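Local coordinates for succinyl-CoA ligase (ADP-forming) subunit alpha (Methanosaeta concilii, PDB 6HXI), which belongs to the alpha-subunit family of succinyl-CoA ligases and binds coenzyme A, combining a CoA-ligase region with a region related to the C-terminal domain of citrate synthase, at residues Ile158-Ala163 against Met181-Phe186; Asp30-Cys35 against Ser39-Ala44; Val200-Gly203 against Gly209-Met212; Val175-Gly180 against Glu237-Ile242; Gly298-Arg303 against Gly309-Gln314. All coordinates share one frame; numbering follows the deposited sequence.

All five contacts lie on the same side of the chain's centre. Interaction 2 comes first along the chain and joins helix 22-34 to strand 42-46 of the first sheet; helix 158-163 of interaction 1 packs on that helix, the centres of the two interactions about 18 Å apart. Interaction 1 shares helix 179-192 with interaction 4. Interactions 3 and 4, about 7 Å apart centre to centre, meet where strands 172-176 and 196-201 of the second sheet end, interaction 3 nested inside the loop closed by interaction 4. Interaction 5 follows last, about 16 Å from interaction 4 between centres. Interactions 1, 3 and 4 have side chains within about 10 Å of coenzyme A.

Interaction 1: residues Ile158-Ala163 against Met181-Phe186; sequences IENIIA and MLNEAF
Asn160 swings its CG opposite the backbone N (chi1 -179°), and Asn183 does nearly the same (chi1 -160°), which brings the two amides together from opposite directions, with Asn160 CA and Asn183 CA 9.0 Å apart. One direct bond joins them: Asn160 ND2 donates to Asn183 OD1 at 2.9 Å. The donor lies in the carbonyl plane of Asn183 on a lone pair of OD1, while that oxygen is tilted somewhat out of the Asn160 amide plane. The two amide planes stand 86° apart, so the groups meet crosswise and do not stack. Their nitrogens approach as well, Asn160 ND2 lying 3.5 Å from Asn183 ND2, but both are donors and gain nothing from each other. The pair bridges the short helix 158-163 and helix 179-192, the latter following strand 172-176 of the second, mixed sheet. A water lies beside the direct bond, 2.9 Å from Asn160 OD1 and 2.8 Å from Asn183 O; it has too few protons to serve all its neighbours at once, and these bonds may alternate. Each amide also has a strong partner elsewhere. Asn160 ND2 donates to Ala155 O before its own helix, and Asn183 ND2 donates to Ile342 O of the neighbouring Citrate lyase chain, which fixes the rotation of both groups and keeps these buried polar atoms satisfied. Next along the helix, Glu184 forms a salt bridge with Arg376 of that same neighbouring chain.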
# COMPACT_ATOMS: atom_id res chain seq x y z
N ILE B 158 8.13 -46.36 8.70
CA ILE B 158 7.90 -46.78 10.10
C ILE B 158 7.10 -48.09 10.14
O ILE B 158 7.34 -48.92 11.03
CB ILE B 158 7.31 -45.62 10.95
CG1 ILE B 158 8.43 -44.67 11.42
CG2 ILE B 158 6.51 -46.09 12.16
CD1 ILE B 158 9.47 -45.23 12.41
N GLU B 159 6.23 -48.31 9.14
CA GLU B 159 5.46 -49.56 9.00
C GLU B 159 6.42 -50.74 8.81
O GLU B 159 6.30 -51.76 9.49
CB GLU B 159 4.45 -49.47 7.83
CG GLU B 159 3.14 -48.80 8.23
CD GLU B 159 2.33 -48.12 7.14
OE1 GLU B 159 1.09 -47.99 7.33
OE2 GLU B 159 2.92 -47.68 6.13
N ASN B 160 7.41 -50.57 7.93
CA ASN B 160 8.46 -51.55 7.68
C ASN B 160 9.31 -51.77 8.93
O ASN B 160 9.62 -52.91 9.25
CB ASN B 160 9.31 -51.16 6.47
CG ASN B 160 10.38 -52.16 6.16
OD1 ASN B 160 10.13 -53.30 5.76
ND2 ASN B 160 11.60 -51.79 6.43
N ILE B 161 9.66 -50.69 9.67
CA ILE B 161 10.43 -50.80 10.92
C ILE B 161 9.68 -51.65 11.93
O ILE B 161 10.28 -52.55 12.54
CB ILE B 161 10.85 -49.40 11.47
CG1 ILE B 161 12.09 -48.91 10.74
CG2 ILE B 161 11.08 -49.39 13.00
CD1 ILE B 161 11.90 -47.59 10.29
N ILE B 162 8.35 -51.42 12.06
CA ILE B 162 7.47 -52.17 12.96
C ILE B 162 7.34 -53.62 12.49
O ILE B 162 7.58 -54.53 13.29
CB ILE B 162 6.10 -51.45 13.14
CG1 ILE B 162 6.28 -50.13 13.93
CG2 ILE B 162 5.10 -52.37 13.83
CD1 ILE B 162 5.17 -49.08 13.72
N ALA B 163 7.01 -53.84 11.20
CA ALA B 163 6.85 -55.19 10.62
C ALA B 163 8.11 -56.05 10.73
O ALA B 163 8.01 -57.27 10.86
CB ALA B 163 6.42 -55.10 9.16
N MET B 181 18.94 -54.57 -0.56
CA MET B 181 19.02 -55.93 -0.05
C MET B 181 19.26 -55.96 1.43
O MET B 181 18.89 -56.95 2.06
CB MET B 181 20.04 -56.76 -0.83
CG MET B 181 19.59 -57.08 -2.25
SD MET B 181 17.85 -57.59 -2.45
CE MET B 181 17.80 -59.00 -1.44
N LEU B 182 19.79 -54.86 2.01
CA LEU B 182 19.96 -54.71 3.47
C LEU B 182 18.56 -54.66 4.10
O LEU B 182 18.33 -55.26 5.14
CB LEU B 182 20.79 -53.43 3.80
CG LEU B 182 20.90 -52.98 5.27
CD1 LEU B 182 21.96 -53.77 6.00
CD2 LEU B 182 21.26 -51.51 5.35
N ASN B 183 17.61 -54.00 3.42
CA ASN B 183 16.25 -53.89 3.92
C ASN B 183 15.48 -55.18 3.77
O ASN B 183 14.73 -55.55 4.67
CB ASN B 183 15.51 -52.70 3.30
CG ASN B 183 14.31 -52.27 4.10
OD1 ASN B 183 14.18 -52.58 5.29
ND2 ASN B 183 13.41 -51.53 3.47
N GLU B 184 15.68 -55.89 2.65
CA GLU B 184 15.09 -57.21 2.43
C GLU B 184 15.68 -58.18 3.48
O GLU B 184 14.92 -58.96 4.07
CB GLU B 184 15.35 -57.71 1.00
CG GLU B 184 14.46 -58.87 0.58
CD GLU B 184 12.98 -58.56 0.50
OE1 GLU B 184 12.17 -59.38 0.98
OE2 GLU B 184 12.62 -57.47 -0.01
N ALA B 185 17.00 -58.09 3.74
CA ALA B 185 17.68 -58.94 4.74
C ALA B 185 17.13 -58.70 6.14
O ALA B 185 16.94 -59.66 6.86
CB ALA B 185 19.18 -58.69 4.72
N PHE B 186 16.82 -57.45 6.51
CA PHE B 186 16.21 -57.12 7.81
C PHE B 186 14.88 -57.89 7.99
O PHE B 186 14.65 -58.48 9.05
CB PHE B 186 16.01 -55.60 7.95
CG PHE B 186 17.27 -54.80 8.21
CD1 PHE B 186 18.45 -55.44 8.61
CD2 PHE B 186 17.28 -53.42 8.08
CE1 PHE B 186 19.63 -54.70 8.84
CE2 PHE B 186 18.46 -52.69 8.32
CZ PHE B 186 19.61 -53.34 8.72
O HOH W 1 12.39 -55.02 6.02

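Interaction 2: residues Asp30-Cys35 against Ser39-Ala44; sequences DFDYVC and SPSISA
Asp32 and Ser41 form the tight part of this contact, where a single carboxylate oxygen is gripped twice. Asp32 OD2 accepts from Ser41 OG at 2.7 Å and from Ser41 N at 2.8 Å. The hydroxyl comes in on the syn lone pair, the side facing the other oxygen, whereas the amide approaches from above the carboxylate plane, 61° out of it. These two directions share the oxygen without competing for one position. Ser41 OG reaches it because chi1 is 62°, which sets the hydroxyl between the backbone N and the carbonyl carbon, within range of the oxygen that its own N-H also uses. Ser41 CB follows closely, 3.3 Å from Asp32 OD1, and that oxygen also has a long, weak ion pair with Arg37. Two donors on OD2 would probably stabilise the charged form of Asp32. Away from this point the contact thins out. Pro40, partly exposed, adds little: its carbonyl carbon C lies 3.7 Å from Asp32 OD2, but its ring atom CB stays 4.5 Å from that oxygen and its CB points away. Ser39 likewise turns from the helix, with Lys14 bonding to its OG and to Pro40 O. The bond pair fastens the C-terminal part of helix 22-34 to the segment leading into strand 42-46, in the beta-alpha-beta unit of strand 15-18, helix 22-34 and strand 42-46 that belongs to the Rossmann-like CoA-binding domain of this family.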
# COMPACT_ATOMS: atom_id res chain seq x y z
N ASP B 30 11.63 -40.32 13.54
CA ASP B 30 10.54 -41.26 13.71
C ASP B 30 11.03 -42.56 14.37
O ASP B 30 10.35 -43.11 15.22
CB ASP B 30 9.85 -41.53 12.36
CG ASP B 30 8.81 -40.51 11.94
OD1 ASP B 30 8.53 -39.58 12.72
OD2 ASP B 30 8.24 -40.67 10.84
N PHE B 31 12.22 -43.01 13.98
CA PHE B 31 12.85 -44.22 14.53
C PHE B 31 13.22 -43.99 15.99
O PHE B 31 12.92 -44.82 16.83
CB PHE B 31 14.09 -44.60 13.70
CG PHE B 31 14.70 -45.93 14.10
CD1 PHE B 31 13.98 -47.12 13.95
CD2 PHE B 31 15.98 -45.99 14.62
CE1 PHE B 31 14.56 -48.35 14.30
CE2 PHE B 31 16.55 -47.23 14.99
CZ PHE B 31 15.83 -48.40 14.82
N ASP B 32 13.81 -42.83 16.31
CA ASP B 32 14.18 -42.45 17.66
C ASP B 32 12.93 -42.47 18.54
O ASP B 32 12.96 -43.04 19.62
CB ASP B 32 14.82 -41.05 17.68
CG ASP B 32 16.04 -40.88 16.79
OD1 ASP B 32 16.75 -41.89 16.54
OD2 ASP B 32 16.29 -39.74 16.35
N TYR B 33 11.81 -41.92 18.04
CA TYR B 33 10.55 -41.91 18.75
C TYR B 33 10.02 -43.36 19.07
O TYR B 33 9.73 -43.64 20.23
CB TYR B 33 9.50 -41.08 18.00
CG TYR B 33 8.21 -40.96 18.76
CD1 TYR B 33 8.08 -40.06 19.81
CD2 TYR B 33 7.12 -41.76 18.45
CE1 TYR B 33 6.90 -39.97 20.55
CE2 TYR B 33 5.93 -41.68 19.17
CZ TYR B 33 5.83 -40.79 20.23
OH TYR B 33 4.66 -40.70 20.93
N VAL B 34 9.90 -44.24 18.04
CA VAL B 34 9.40 -45.61 18.20
C VAL B 34 10.35 -46.50 19.04
O VAL B 34 9.89 -47.47 19.61
CB VAL B 34 9.00 -46.32 16.87
CG1 VAL B 34 7.81 -45.63 16.20
CG2 VAL B 34 10.17 -46.47 15.91
N CYS B 35 11.64 -46.13 19.15
CA CYS B 35 12.65 -46.82 19.97
C CYS B 35 12.63 -46.36 21.41
O CYS B 35 13.38 -46.90 22.23
CB CYS B 35 14.03 -46.66 19.35
SG CYS B 35 14.22 -47.53 17.79
N SER B 39 16.46 -38.66 23.69
CA SER B 39 16.71 -37.50 22.84
C SER B 39 16.74 -37.84 21.34
O SER B 39 17.09 -38.96 20.97
CB SER B 39 18.04 -36.84 23.25
OG SER B 39 18.05 -35.45 22.94
N PRO B 40 16.46 -36.85 20.45
CA PRO B 40 16.62 -37.11 19.01
C PRO B 40 18.07 -37.48 18.66
O PRO B 40 19.01 -37.03 19.33
CB PRO B 40 16.25 -35.76 18.39
CG PRO B 40 15.39 -35.09 19.40
CD PRO B 40 16.04 -35.45 20.68
N SER B 41 18.26 -38.31 17.64
CA SER B 41 19.60 -38.74 17.21
C SER B 41 20.34 -37.67 16.38
O SER B 41 21.46 -37.92 15.95
CB SER B 41 19.48 -40.01 16.38
OG SER B 41 18.73 -39.76 15.20
N ILE B 42 19.69 -36.51 16.11
CA ILE B 42 20.22 -35.44 15.28
C ILE B 42 20.43 -34.19 16.13
O ILE B 42 19.46 -33.65 16.67
CB ILE B 42 19.27 -35.13 14.09
CG1 ILE B 42 19.08 -36.37 13.17
CG2 ILE B 42 19.72 -33.89 13.31
CD1 ILE B 42 17.91 -36.23 12.15
N SER B 43 21.68 -33.72 16.20
CA SER B 43 22.04 -32.50 16.92
C SER B 43 21.81 -31.30 15.98
O SER B 43 21.26 -30.29 16.42
CB SER B 43 23.50 -32.55 17.37
OG SER B 43 23.68 -33.47 18.43
N ALA B 44 22.23 -31.41 14.69
CA ALA B 44 22.07 -30.32 13.71
C ALA B 44 22.02 -30.81 12.27
O ALA B 44 22.45 -31.92 11.95
CB ALA B 44 23.19 -29.28 13.87

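Interaction 3: residues Val200-Gly203 against Gly209-Met212; sequences VAIG and GSNM
Ile202 carries the contact with Ser210, Asn211 and Met212, at the end of strand 196-201 of the second, mixed sheet, in the beta-alpha connection from that strand to helix 212-221. Just before it, Val200 leans on His215 and Tyr219 of that helix, and the carbonyl of Ala201 accepts from Thr140 OG1, a residue of the coenzyme A pocket. Ile202 then turns its side chain across the loop. With chi1 at 62° its longer branch is laid against Met212: Ile202 CD1 touches Met212 CG at 3.8 Å, the two side chains crossing at about a right angle. The other branch rests on backbone, with Ile202 CG2 3.5 Å from Ser210 O and 4.1 Å from Asn211 O. Ser210 OG is occupied elsewhere, bonded to Val135 O and His215 NE2, while Asn211 ND2 donates to Asp238 OD2. The backbone of Ile202 is linked to the second segment through a water, which lies 2.9 Å from Ile202 O, to which it can donate, and accepts from Ser210 N at 3.2 Å.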
# COMPACT_ATOMS: atom_id res chain seq x y z
N VAL B 200 24.72 -53.27 8.42
CA VAL B 200 25.46 -52.25 7.65
C VAL B 200 25.54 -52.63 6.16
O VAL B 200 25.80 -53.79 5.84
CB VAL B 200 26.90 -51.99 8.24
CG1 VAL B 200 27.73 -51.07 7.33
CG2 VAL B 200 26.85 -51.41 9.65
N ALA B 201 25.32 -51.65 5.26
CA ALA B 201 25.53 -51.87 3.84
C ALA B 201 26.80 -51.05 3.50
O ALA B 201 26.85 -49.84 3.75
CB ALA B 201 24.33 -51.40 3.04
N ILE B 202 27.85 -51.71 3.00
CA ILE B 202 29.11 -51.00 2.69
C ILE B 202 29.07 -50.25 1.33
O ILE B 202 30.01 -49.51 1.02
CB ILE B 202 30.36 -51.91 2.82
CG1 ILE B 202 30.32 -53.10 1.83
CG2 ILE B 202 30.55 -52.37 4.26
CD1 ILE B 202 31.71 -53.54 1.30
N GLY B 203 27.99 -50.45 0.56
CA GLY B 203 27.83 -49.88 -0.78
C GLY B 203 28.32 -50.86 -1.82
O GLY B 203 28.98 -51.85 -1.48
N GLY B 209 34.63 -47.28 1.56
CA GLY B 209 35.23 -46.55 2.67
C GLY B 209 35.65 -47.51 3.76
O GLY B 209 36.67 -47.31 4.43
N SER B 210 34.86 -48.59 3.93
CA SER B 210 35.10 -49.67 4.87
C SER B 210 34.67 -50.97 4.21
O SER B 210 33.65 -51.01 3.50
CB SER B 210 34.32 -49.46 6.17
OG SER B 210 32.93 -49.27 5.93
N ASN B 211 35.46 -52.02 4.39
CA ASN B 211 35.21 -53.34 3.83
C ASN B 211 34.27 -54.09 4.75
O ASN B 211 34.07 -53.68 5.89
CB ASN B 211 36.54 -54.08 3.62
CG ASN B 211 37.33 -53.49 2.47
OD1 ASN B 211 38.26 -52.70 2.67
ND2 ASN B 211 36.90 -53.77 1.24
N MET B 212 33.66 -55.18 4.25
CA MET B 212 32.75 -55.97 5.06
C MET B 212 33.42 -56.49 6.32
O MET B 212 32.80 -56.47 7.39
CB MET B 212 32.15 -57.13 4.27
CG MET B 212 31.06 -56.72 3.29
SD MET B 212 30.55 -58.18 2.36
CE MET B 212 29.27 -57.57 1.54
O HOH W 2 31.74 -48.63 3.22

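Interaction 4: residues Val175-Gly180 against Glu237-Ile242; sequences VSKSGG and EDEYMI
Lys177 and Glu239 form a salt bridge at the C-terminal side of the parallel strands of the second, mixed sheet, where the loop after strand 172-176 faces the start of helix 239-247. Of the charged contacts, Lys177 NZ to Glu239 OE2 at 2.8 Å is the stronger, meeting that oxygen on its syn side, 27° out of the carboxylate plane; Lys177 NZ to Glu239 OE1 at 3.1 Å is weak. Lys177 runs extended beyond CG toward the acid from the opposite direction, while Glu239 bends at chi2 (85°), which folds its carboxylate back to meet the ammonium group. Each oxygen has a second partner: Lys290 pairs with OE1, and Glu233 N donates to OE2. With two positive charges and a backbone N-H about it, the Glu239 carboxylate is probably held ionised and its rotation fixed. A water accepts from Lys177 NZ at 2.8 Å and, weakly, from Asp238 N. Asp238 comes near only with its CB, 4.2 Å from Lys177 NZ; its carboxylate works elsewhere, OD2 taking Met212 N in addition to Asn211. Within 175-180 the polar bonds are local, where the chain enters helix 179-192. Gly179 touches coenzyme A and is one of its pocket residues, and Gly180 N bonds a citrate anion, probably from the crystallisation liquor. Ser178 is the N-cap, its OG accepting from Met181 N, and its backbone carbonyl is held in turn by Ser176 OG, 2.8 Å from Ser178 O.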
# COMPACT_ATOMS: atom_id res chain seq x y z
N VAL B 175 25.90 -57.61 7.51
CA VAL B 175 26.65 -56.73 6.59
C VAL B 175 26.40 -57.13 5.11
O VAL B 175 26.46 -58.31 4.75
CB VAL B 175 28.16 -56.59 6.97
CG1 VAL B 175 28.93 -57.88 6.72
CG2 VAL B 175 28.83 -55.41 6.26
N SER B 176 26.10 -56.14 4.28
CA SER B 176 25.89 -56.37 2.85
C SER B 176 26.63 -55.32 2.01
O SER B 176 27.27 -54.41 2.55
CB SER B 176 24.41 -56.38 2.51
OG SER B 176 23.82 -55.10 2.68
N LYS B 177 26.57 -55.46 0.69
CA LYS B 177 27.09 -54.45 -0.23
C LYS B 177 25.89 -53.58 -0.63
O LYS B 177 25.95 -52.37 -0.52
CB LYS B 177 27.74 -55.11 -1.46
CG LYS B 177 29.23 -55.26 -1.31
CD LYS B 177 29.80 -56.38 -2.16
CE LYS B 177 31.31 -56.36 -2.07
NZ LYS B 177 31.96 -57.39 -2.94
N SER B 178 24.78 -54.22 -0.98
CA SER B 178 23.54 -53.59 -1.42
C SER B 178 22.73 -52.94 -0.30
O SER B 178 22.53 -53.53 0.76
CB SER B 178 22.68 -54.61 -2.16
OG SER B 178 21.39 -54.14 -2.47
N GLY B 179 22.21 -51.75 -0.59
CA GLY B 179 21.35 -51.01 0.33
C GLY B 179 19.94 -51.58 0.39
O GLY B 179 19.41 -51.78 1.48
N GLY B 180 19.33 -51.81 -0.78
CA GLY B 180 17.98 -52.36 -0.89
C GLY B 180 17.87 -53.78 -0.33
O GLY B 180 16.87 -54.14 0.31
N GLU B 237 37.72 -58.36 -4.52
CA GLU B 237 38.20 -59.43 -3.62
C GLU B 237 37.89 -59.21 -2.13
O GLU B 237 38.58 -59.79 -1.28
CB GLU B 237 39.71 -59.63 -3.82
CG GLU B 237 40.08 -60.42 -5.05
CD GLU B 237 41.57 -60.67 -5.15
OE1 GLU B 237 42.08 -61.56 -4.42
OE2 GLU B 237 42.25 -59.94 -5.91
N ASP B 238 36.88 -58.38 -1.82
CA ASP B 238 36.48 -58.04 -0.45
C ASP B 238 36.15 -59.28 0.40
O ASP B 238 36.66 -59.41 1.50
CB ASP B 238 35.30 -57.04 -0.48
CG ASP B 238 34.63 -56.70 0.86
OD1 ASP B 238 33.96 -57.59 1.43
OD2 ASP B 238 34.69 -55.53 1.28
N GLU B 239 35.31 -60.19 -0.13
CA GLU B 239 34.85 -61.41 0.56
C GLU B 239 36.00 -62.37 0.91
O GLU B 239 35.88 -63.13 1.87
CB GLU B 239 33.74 -62.12 -0.24
CG GLU B 239 32.46 -61.31 -0.41
CD GLU B 239 32.41 -60.31 -1.56
OE1 GLU B 239 33.46 -59.93 -2.11
OE2 GLU B 239 31.28 -59.90 -1.91
N TYR B 240 37.13 -62.26 0.19
CA TYR B 240 38.33 -63.05 0.46
C TYR B 240 39.05 -62.58 1.73
O TYR B 240 39.88 -63.31 2.25
CB TYR B 240 39.26 -63.11 -0.77
CG TYR B 240 38.66 -63.94 -1.88
CD1 TYR B 240 38.69 -65.33 -1.82
CD2 TYR B 240 38.01 -63.34 -2.96
CE1 TYR B 240 38.09 -66.11 -2.82
CE2 TYR B 240 37.43 -64.11 -3.97
CZ TYR B 240 37.46 -65.49 -3.88
OH TYR B 240 36.88 -66.25 -4.86
N MET B 241 38.70 -61.38 2.25
CA MET B 241 39.26 -60.89 3.52
C MET B 241 38.57 -61.66 4.64
O MET B 241 39.23 -62.04 5.62
CB MET B 241 39.04 -59.38 3.71
CG MET B 241 39.87 -58.51 2.79
SD MET B 241 39.25 -56.80 2.66
CE MET B 241 39.74 -56.17 4.29
N ILE B 242 37.26 -61.94 4.46
CA ILE B 242 36.40 -62.66 5.40
C ILE B 242 36.80 -64.11 5.47
O ILE B 242 37.04 -64.61 6.56
CB ILE B 242 34.88 -62.48 5.09
CG1 ILE B 242 34.49 -60.96 5.01
CG2 ILE B 242 33.99 -63.23 6.09
CD1 ILE B 242 33.39 -60.67 4.04
O HOH W 3 34.58 -56.71 -3.69

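Interaction 5: residues Gly298-Arg303 against Gly309-Gln314; sequences GAYVPR and GEMVRQ
The ring of Tyr300 meets Met311 at its edge, near the ring plane, and neither face is the contact surface between 298-303 and 309-314. Met311 SD lies 5.4 Å from the Tyr300 ring centroid and 77° off the ring normal, a Met-aromatic contact of the edge kind. The sulfur presses closest on the stem of the tyrosine, 3.6 Å from Tyr300 CB, and 4.2 Å from its CD2. The two side chains cross at about a right angle. Met311 reaches this place by bending twice, at chi2 (54°) and chi3 (66°), which curls its methyl back until CE lies 3.9 Å from Val301 O. The ring of Pro302 adds a looser touch, with Pro302 CB 4.5 Å from Met311 CB. Tyr300 holds the loop to strand 255-260 by backbone bonds, and Met311 also packs on Val256 of that strand, setting helix 308-322 against a strand outermost in its sheet within this chain. The Tyr300 side chain lies about 3 Å, nearest atoms, from an acetate ion, probably from the crystallisation liquor. The contact probably rests mainly on dispersion and shape, with a small electrostatic part from the sulfur at the ring edge.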
# COMPACT_ATOMS: atom_id res chain seq x y z
N GLY B 298 34.29 -72.77 6.33
CA GLY B 298 33.46 -73.11 7.48
C GLY B 298 32.25 -72.23 7.71
O GLY B 298 31.61 -72.33 8.75
N ALA B 299 31.91 -71.37 6.73
CA ALA B 299 30.72 -70.52 6.81
C ALA B 299 29.47 -71.36 6.47
O ALA B 299 29.59 -72.42 5.84
CB ALA B 299 30.84 -69.34 5.85
N TYR B 300 28.28 -70.89 6.87
CA TYR B 300 27.01 -71.53 6.55
C TYR B 300 26.53 -70.89 5.24
O TYR B 300 26.14 -69.71 5.23
CB TYR B 300 26.03 -71.36 7.72
CG TYR B 300 26.48 -72.07 8.97
CD1 TYR B 300 27.38 -71.48 9.85
CD2 TYR B 300 26.03 -73.36 9.26
CE1 TYR B 300 27.84 -72.15 10.98
CE2 TYR B 300 26.44 -74.02 10.42
CZ TYR B 300 27.36 -73.42 11.27
OH TYR B 300 27.78 -74.08 12.40
N VAL B 301 26.67 -71.62 4.13
CA VAL B 301 26.35 -71.11 2.79
C VAL B 301 25.09 -71.78 2.22
O VAL B 301 25.09 -72.99 2.07
CB VAL B 301 27.57 -71.22 1.83
CG1 VAL B 301 27.27 -70.59 0.46
CG2 VAL B 301 28.82 -70.59 2.44
N PRO B 302 24.01 -71.02 1.86
CA PRO B 302 22.82 -71.67 1.28
C PRO B 302 23.03 -72.15 -0.16
O PRO B 302 24.08 -71.86 -0.75
CB PRO B 302 21.76 -70.56 1.36
CG PRO B 302 22.52 -69.31 1.27
CD PRO B 302 23.83 -69.56 1.96
N ARG B 303 22.05 -72.87 -0.73
CA ARG B 303 22.07 -73.40 -2.11
C ARG B 303 21.89 -72.23 -3.12
O ARG B 303 22.50 -72.23 -4.19
CB ARG B 303 20.96 -74.46 -2.28
CG ARG B 303 21.12 -75.46 -3.44
CD ARG B 303 20.44 -75.04 -4.75
NE ARG B 303 19.15 -74.37 -4.54
CZ ARG B 303 18.55 -73.59 -5.44
NH1 ARG B 303 19.11 -73.38 -6.63
NH2 ARG B 303 17.40 -73.01 -5.15
N GLY B 309 17.26 -67.18 4.46
CA GLY B 309 16.51 -67.16 5.71
C GLY B 309 16.49 -68.51 6.40
O GLY B 309 16.61 -68.59 7.62
N GLU B 310 16.38 -69.58 5.61
CA GLU B 310 16.39 -70.93 6.19
C GLU B 310 17.73 -71.22 6.89
O GLU B 310 17.73 -71.71 8.02
CB GLU B 310 15.98 -71.99 5.16
CG GLU B 310 15.93 -73.42 5.70
CD GLU B 310 15.32 -73.66 7.08
OE1 GLU B 310 15.90 -74.47 7.84
OE2 GLU B 310 14.28 -73.04 7.41
N MET B 311 18.86 -70.84 6.25
CA MET B 311 20.19 -70.99 6.84
C MET B 311 20.28 -70.14 8.14
O MET B 311 20.81 -70.61 9.15
CB MET B 311 21.28 -70.60 5.82
CG MET B 311 22.67 -71.02 6.22
SD MET B 311 22.87 -72.78 6.60
CE MET B 311 22.55 -73.52 4.99
N VAL B 312 19.70 -68.93 8.12
CA VAL B 312 19.62 -68.04 9.29
C VAL B 312 18.85 -68.78 10.42
O VAL B 312 19.33 -68.85 11.54
CB VAL B 312 19.00 -66.64 8.94
CG1 VAL B 312 18.55 -65.88 10.18
CG2 VAL B 312 19.98 -65.81 8.13
N ARG B 313 17.68 -69.38 10.08
CA ARG B 313 16.81 -70.15 10.98
C ARG B 313 17.56 -71.32 11.61
O ARG B 313 17.42 -71.55 12.80
CB ARG B 313 15.55 -70.65 10.24
CG ARG B 313 14.46 -71.23 11.13
CD ARG B 313 13.15 -71.23 10.39
NE ARG B 313 12.03 -71.68 11.21
CZ ARG B 313 10.79 -71.19 11.14
NH1 ARG B 313 10.50 -70.21 10.29
NH2 ARG B 313 9.83 -71.68 11.92
N GLN B 314 18.37 -72.02 10.80
CA GLN B 314 19.17 -73.17 11.21
C GLN B 314 20.24 -72.79 12.22
O GLN B 314 20.40 -73.49 13.22
CB GLN B 314 19.79 -73.86 9.99
CG GLN B 314 18.92 -74.95 9.39
CD GLN B 314 19.52 -75.47 8.11
OE1 GLN B 314 19.03 -75.16 7.02
NE2 GLN B 314 20.60 -76.24 8.21